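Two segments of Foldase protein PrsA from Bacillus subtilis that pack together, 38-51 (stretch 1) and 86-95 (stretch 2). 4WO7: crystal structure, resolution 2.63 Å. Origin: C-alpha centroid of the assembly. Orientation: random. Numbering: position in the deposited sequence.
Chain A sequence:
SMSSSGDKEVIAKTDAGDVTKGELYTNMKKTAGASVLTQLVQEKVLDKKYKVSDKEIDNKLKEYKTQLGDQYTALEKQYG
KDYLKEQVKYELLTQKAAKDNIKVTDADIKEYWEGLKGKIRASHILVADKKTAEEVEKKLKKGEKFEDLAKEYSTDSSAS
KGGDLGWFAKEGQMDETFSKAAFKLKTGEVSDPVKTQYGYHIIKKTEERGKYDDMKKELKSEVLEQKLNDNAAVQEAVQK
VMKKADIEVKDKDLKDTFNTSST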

# COMPACT_ATOMS: atom_id res chain seq x y z
N THR A 38 -4.28 -19.24 6.07
CA THR A 38 -5.02 -19.27 4.82
C THR A 38 -4.17 -19.85 3.70
O THR A 38 -4.62 -20.72 2.93
CB THR A 38 -5.52 -17.86 4.43
OG1 THR A 38 -6.43 -17.37 5.43
CG2 THR A 38 -6.23 -17.87 3.07
N GLN A 39 -2.93 -19.39 3.61
CA GLN A 39 -2.02 -19.84 2.56
C GLN A 39 -1.68 -21.31 2.74
O GLN A 39 -1.72 -22.09 1.79
CB GLN A 39 -0.74 -19.00 2.56
CG GLN A 39 0.33 -19.49 1.59
CD GLN A 39 1.51 -18.54 1.51
OE1 GLN A 39 1.51 -17.47 2.13
NE2 GLN A 39 2.52 -18.91 0.74
N LEU A 40 -1.38 -21.68 3.98
CA LEU A 40 -1.01 -23.06 4.30
C LEU A 40 -2.08 -24.06 3.92
O LEU A 40 -1.82 -25.11 3.32
CB LEU A 40 -0.71 -23.19 5.79
CG LEU A 40 0.57 -22.55 6.32
CD1 LEU A 40 0.60 -22.59 7.84
CD2 LEU A 40 1.80 -23.24 5.73
N VAL A 41 -3.31 -23.72 4.28
CA VAL A 41 -4.45 -24.58 4.02
C VAL A 41 -4.76 -24.64 2.52
O VAL A 41 -5.01 -25.72 1.98
CB VAL A 41 -5.66 -24.08 4.83
CG1 VAL A 41 -6.96 -24.70 4.35
CG2 VAL A 41 -5.44 -24.36 6.31
N GLN A 42 -4.74 -23.49 1.86
CA GLN A 42 -5.00 -23.45 0.42
C GLN A 42 -3.95 -24.20 -0.41
O GLN A 42 -4.29 -24.90 -1.36
CB GLN A 42 -5.08 -22.01 -0.07
CG GLN A 42 -6.36 -21.29 0.32
CD GLN A 42 -6.42 -19.87 -0.17
OE1 GLN A 42 -5.53 -19.41 -0.90
NE2 GLN A 42 -7.48 -19.15 0.21
N GLU A 43 -2.68 -24.07 -0.05
CA GLU A 43 -1.64 -24.77 -0.80
C GLU A 43 -1.68 -26.27 -0.56
O GLU A 43 -1.25 -27.05 -1.40
CB GLU A 43 -0.26 -24.21 -0.49
CG GLU A 43 0.35 -24.59 0.85
CD GLU A 43 1.61 -23.80 1.15
OE1 GLU A 43 1.92 -22.85 0.39
OE2 GLU A 43 2.30 -24.13 2.14
N LYS A 44 -2.21 -26.69 0.59
CA LYS A 44 -2.41 -28.11 0.85
C LYS A 44 -3.56 -28.67 0.04
O LYS A 44 -3.44 -29.70 -0.62
CB LYS A 44 -2.68 -28.39 2.32
CG LYS A 44 -1.46 -28.55 3.18
CD LYS A 44 -1.87 -29.13 4.52
CE LYS A 44 -0.66 -29.48 5.35
NZ LYS A 44 0.10 -28.27 5.74
N VAL A 45 -4.70 -27.99 0.12
CA VAL A 45 -5.90 -28.46 -0.55
C VAL A 45 -5.68 -28.43 -2.05
O VAL A 45 -5.95 -29.42 -2.73
CB VAL A 45 -7.14 -27.62 -0.14
CG1 VAL A 45 -8.33 -27.87 -1.06
CG2 VAL A 45 -7.50 -27.92 1.31
N LEU A 46 -5.18 -27.32 -2.57
CA LEU A 46 -4.96 -27.20 -4.01
C LEU A 46 -3.88 -28.16 -4.54
O LEU A 46 -4.00 -28.67 -5.65
CB LEU A 46 -4.61 -25.76 -4.39
CG LEU A 46 -5.72 -24.75 -4.11
CD1 LEU A 46 -5.29 -23.35 -4.51
CD2 LEU A 46 -7.02 -25.13 -4.79
N ASP A 47 -2.83 -28.41 -3.76
CA ASP A 47 -1.77 -29.30 -4.23
C ASP A 47 -2.27 -30.72 -4.39
O ASP A 47 -1.74 -31.49 -5.19
CB ASP A 47 -0.59 -29.32 -3.26
CG ASP A 47 0.56 -30.17 -3.76
OD1 ASP A 47 0.83 -30.18 -4.98
OD2 ASP A 47 1.21 -30.84 -2.92
N LYS A 48 -3.31 -31.05 -3.64
CA LYS A 48 -3.91 -32.37 -3.72
C LYS A 48 -4.87 -32.47 -4.91
O LYS A 48 -5.01 -33.53 -5.53
CB LYS A 48 -4.60 -32.72 -2.41
CG LYS A 48 -5.17 -34.12 -2.38
CD LYS A 48 -5.66 -34.46 -0.99
CE LYS A 48 -6.13 -35.89 -0.90
NZ LYS A 48 -6.50 -36.25 0.49
N LYS A 49 -5.54 -31.36 -5.22
CA LYS A 49 -6.48 -31.32 -6.33
C LYS A 49 -5.74 -31.15 -7.65
O LYS A 49 -5.79 -32.03 -8.51
CB LYS A 49 -7.49 -30.20 -6.14
CG LYS A 49 -8.60 -30.13 -7.18
CD LYS A 49 -9.74 -29.24 -6.71
CE LYS A 49 -10.90 -29.27 -7.69
NZ LYS A 49 -12.06 -28.44 -7.24
N TYR A 50 -5.08 -30.01 -7.81
CA TYR A 50 -4.34 -29.74 -9.04
C TYR A 50 -2.94 -30.24 -8.82
O TYR A 50 -2.48 -30.32 -7.67
CB TYR A 50 -4.36 -28.25 -9.36
CG TYR A 50 -5.76 -27.72 -9.35
CD1 TYR A 50 -6.58 -27.82 -10.46
CD2 TYR A 50 -6.28 -27.15 -8.20
CE1 TYR A 50 -7.86 -27.35 -10.44
CE2 TYR A 50 -7.56 -26.68 -8.16
CZ TYR A 50 -8.35 -26.79 -9.28
OH TYR A 50 -9.64 -26.31 -9.22
N LYS A 51 -2.25 -30.58 -9.89
CA LYS A 51 -0.89 -31.06 -9.76
C LYS A 51 0.07 -30.19 -10.54
O LYS A 51 -0.12 -29.93 -11.73
CB LYS A 51 -0.78 -32.51 -10.22
CG LYS A 51 -1.48 -33.51 -9.31
CD LYS A 51 -0.73 -33.67 -8.00
CE LYS A 51 -1.60 -34.26 -6.91
NZ LYS A 51 -2.02 -35.65 -7.26
N GLU A 86 8.33 -22.43 -3.36
CA GLU A 86 7.08 -22.67 -2.66
C GLU A 86 6.05 -21.59 -2.95
O GLU A 86 4.87 -21.89 -3.16
CB GLU A 86 7.33 -22.76 -1.15
CG GLU A 86 7.97 -24.05 -0.68
CD GLU A 86 8.19 -24.06 0.82
OE1 GLU A 86 8.74 -25.06 1.34
OE2 GLU A 86 7.80 -23.08 1.48
N GLN A 87 6.50 -20.34 -2.97
CA GLN A 87 5.62 -19.21 -3.23
C GLN A 87 5.12 -19.22 -4.66
O GLN A 87 3.96 -18.91 -4.94
CB GLN A 87 6.36 -17.89 -2.98
CG GLN A 87 6.81 -17.69 -1.55
CD GLN A 87 5.75 -18.03 -0.54
OE1 GLN A 87 4.65 -17.48 -0.57
NE2 GLN A 87 6.06 -18.96 0.35
N VAL A 88 6.01 -19.60 -5.57
CA VAL A 88 5.67 -19.72 -6.97
C VAL A 88 4.69 -20.87 -7.17
O VAL A 88 3.74 -20.76 -7.94
CB VAL A 88 6.93 -19.93 -7.83
CG1 VAL A 88 6.57 -20.42 -9.24
CG2 VAL A 88 7.73 -18.63 -7.90
N LYS A 89 4.93 -21.98 -6.47
CA LYS A 89 4.04 -23.12 -6.55
C LYS A 89 2.64 -22.72 -6.10
O LYS A 89 1.64 -23.12 -6.69
CB LYS A 89 4.55 -24.30 -5.72
CG LYS A 89 3.66 -25.53 -5.82
CD LYS A 89 4.18 -26.72 -5.03
CE LYS A 89 3.30 -27.93 -5.28
NZ LYS A 89 3.66 -29.10 -4.43
N TYR A 90 2.58 -21.92 -5.04
CA TYR A 90 1.31 -21.44 -4.51
C TYR A 90 0.58 -20.57 -5.53
O TYR A 90 -0.63 -20.74 -5.72
CB TYR A 90 1.53 -20.68 -3.20
CG TYR A 90 0.27 -20.07 -2.64
CD1 TYR A 90 -0.85 -20.85 -2.37
CD2 TYR A 90 0.20 -18.72 -2.33
CE1 TYR A 90 -2.00 -20.30 -1.85
CE2 TYR A 90 -0.95 -18.16 -1.79
CZ TYR A 90 -2.04 -18.96 -1.56
OH TYR A 90 -3.19 -18.42 -1.03
N GLU A 91 1.29 -19.66 -6.19
CA GLU A 91 0.65 -18.83 -7.21
C GLU A 91 0.11 -19.70 -8.36
O GLU A 91 -1.01 -19.50 -8.82
CB GLU A 91 1.61 -17.78 -7.76
CG GLU A 91 0.92 -16.79 -8.71
CD GLU A 91 1.85 -15.71 -9.24
OE1 GLU A 91 2.96 -16.05 -9.71
OE2 GLU A 91 1.47 -14.52 -9.19
N LEU A 92 0.92 -20.65 -8.82
CA LEU A 92 0.51 -21.52 -9.92
C LEU A 92 -0.72 -22.33 -9.53
O LEU A 92 -1.61 -22.55 -10.36
CB LEU A 92 1.65 -22.45 -10.35
CG LEU A 92 2.89 -21.81 -10.99
CD1 LEU A 92 3.99 -22.84 -11.22
CD2 LEU A 92 2.54 -21.14 -12.31
N LEU A 93 -0.77 -22.78 -8.28
CA LEU A 93 -1.93 -23.51 -7.79
C LEU A 93 -3.19 -22.65 -7.78
O LEU A 93 -4.24 -23.07 -8.26
CB LEU A 93 -1.68 -24.04 -6.38
CG LEU A 93 -0.75 -25.25 -6.28
CD1 LEU A 93 -0.39 -25.49 -4.82
CD2 LEU A 93 -1.38 -26.49 -6.88
N THR A 94 -3.09 -21.44 -7.23
CA THR A 94 -4.24 -20.55 -7.15
C THR A 94 -4.68 -20.15 -8.56
O THR A 94 -5.84 -19.83 -8.80
CB THR A 94 -3.92 -19.28 -6.32
OG1 THR A 94 -2.76 -18.64 -6.85
CG2 THR A 94 -3.67 -19.64 -4.86
N GLN A 95 -3.73 -20.17 -9.49
CA GLN A 95 -4.01 -19.86 -10.88
C GLN A 95 -4.82 -20.99 -11.51
O GLN A 95 -5.80 -20.76 -12.23
CB GLN A 95 -2.72 -19.65 -11.66
CG GLN A 95 -2.12 -18.27 -11.46
CD GLN A 95 -2.89 -17.20 -12.19
OE1 GLN A 95 -3.05 -17.25 -13.42
NE2 GLN A 95 -3.42 -16.25 -11.45

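Where two helices cross at a steep angle, polar side chains can fasten the contact while a few apolar ones fill it, and this pair from the foldase PrsA is a compact example. The shortest polar link is the hydrogen bond from Tyr 90 OH to Gln 42 OE1, 2.5 Å long; the acceptor lies near the plane of the ring, at its edge, where the hydroxyl can reach it directly. Gln 39 NE2 donates to Gln 87 OE1 at 2.9 Å. Although CA-to-CB of Gln 87 points away from the partner helix, its bent side chain, m at both chi1 and chi2, brings the amide back. A salt bridge joins Lys 89 NZ to Asp 47 OD1 at 3.1 Å, its hydrogen bond weak, with the lysine fully extended.

Tyr 90 serves packing as well. Gln 39 CG sits 3.9 Å from the centroid of the Tyr 90 ring, 11° off the normal, a CH-pi contact over one face. About one turn beyond Tyr 90, Leu 93 has the largest area covered in the contact. Leu 93 CB lies 3.9 Å from Leu 46 CB, which implies close backbones, and Leu 93 CD2 meets Leu 46 O at 3.6 Å. Tyr 50, just past the helix end, adds its CB 4.3 Å from Leu 93 CD2.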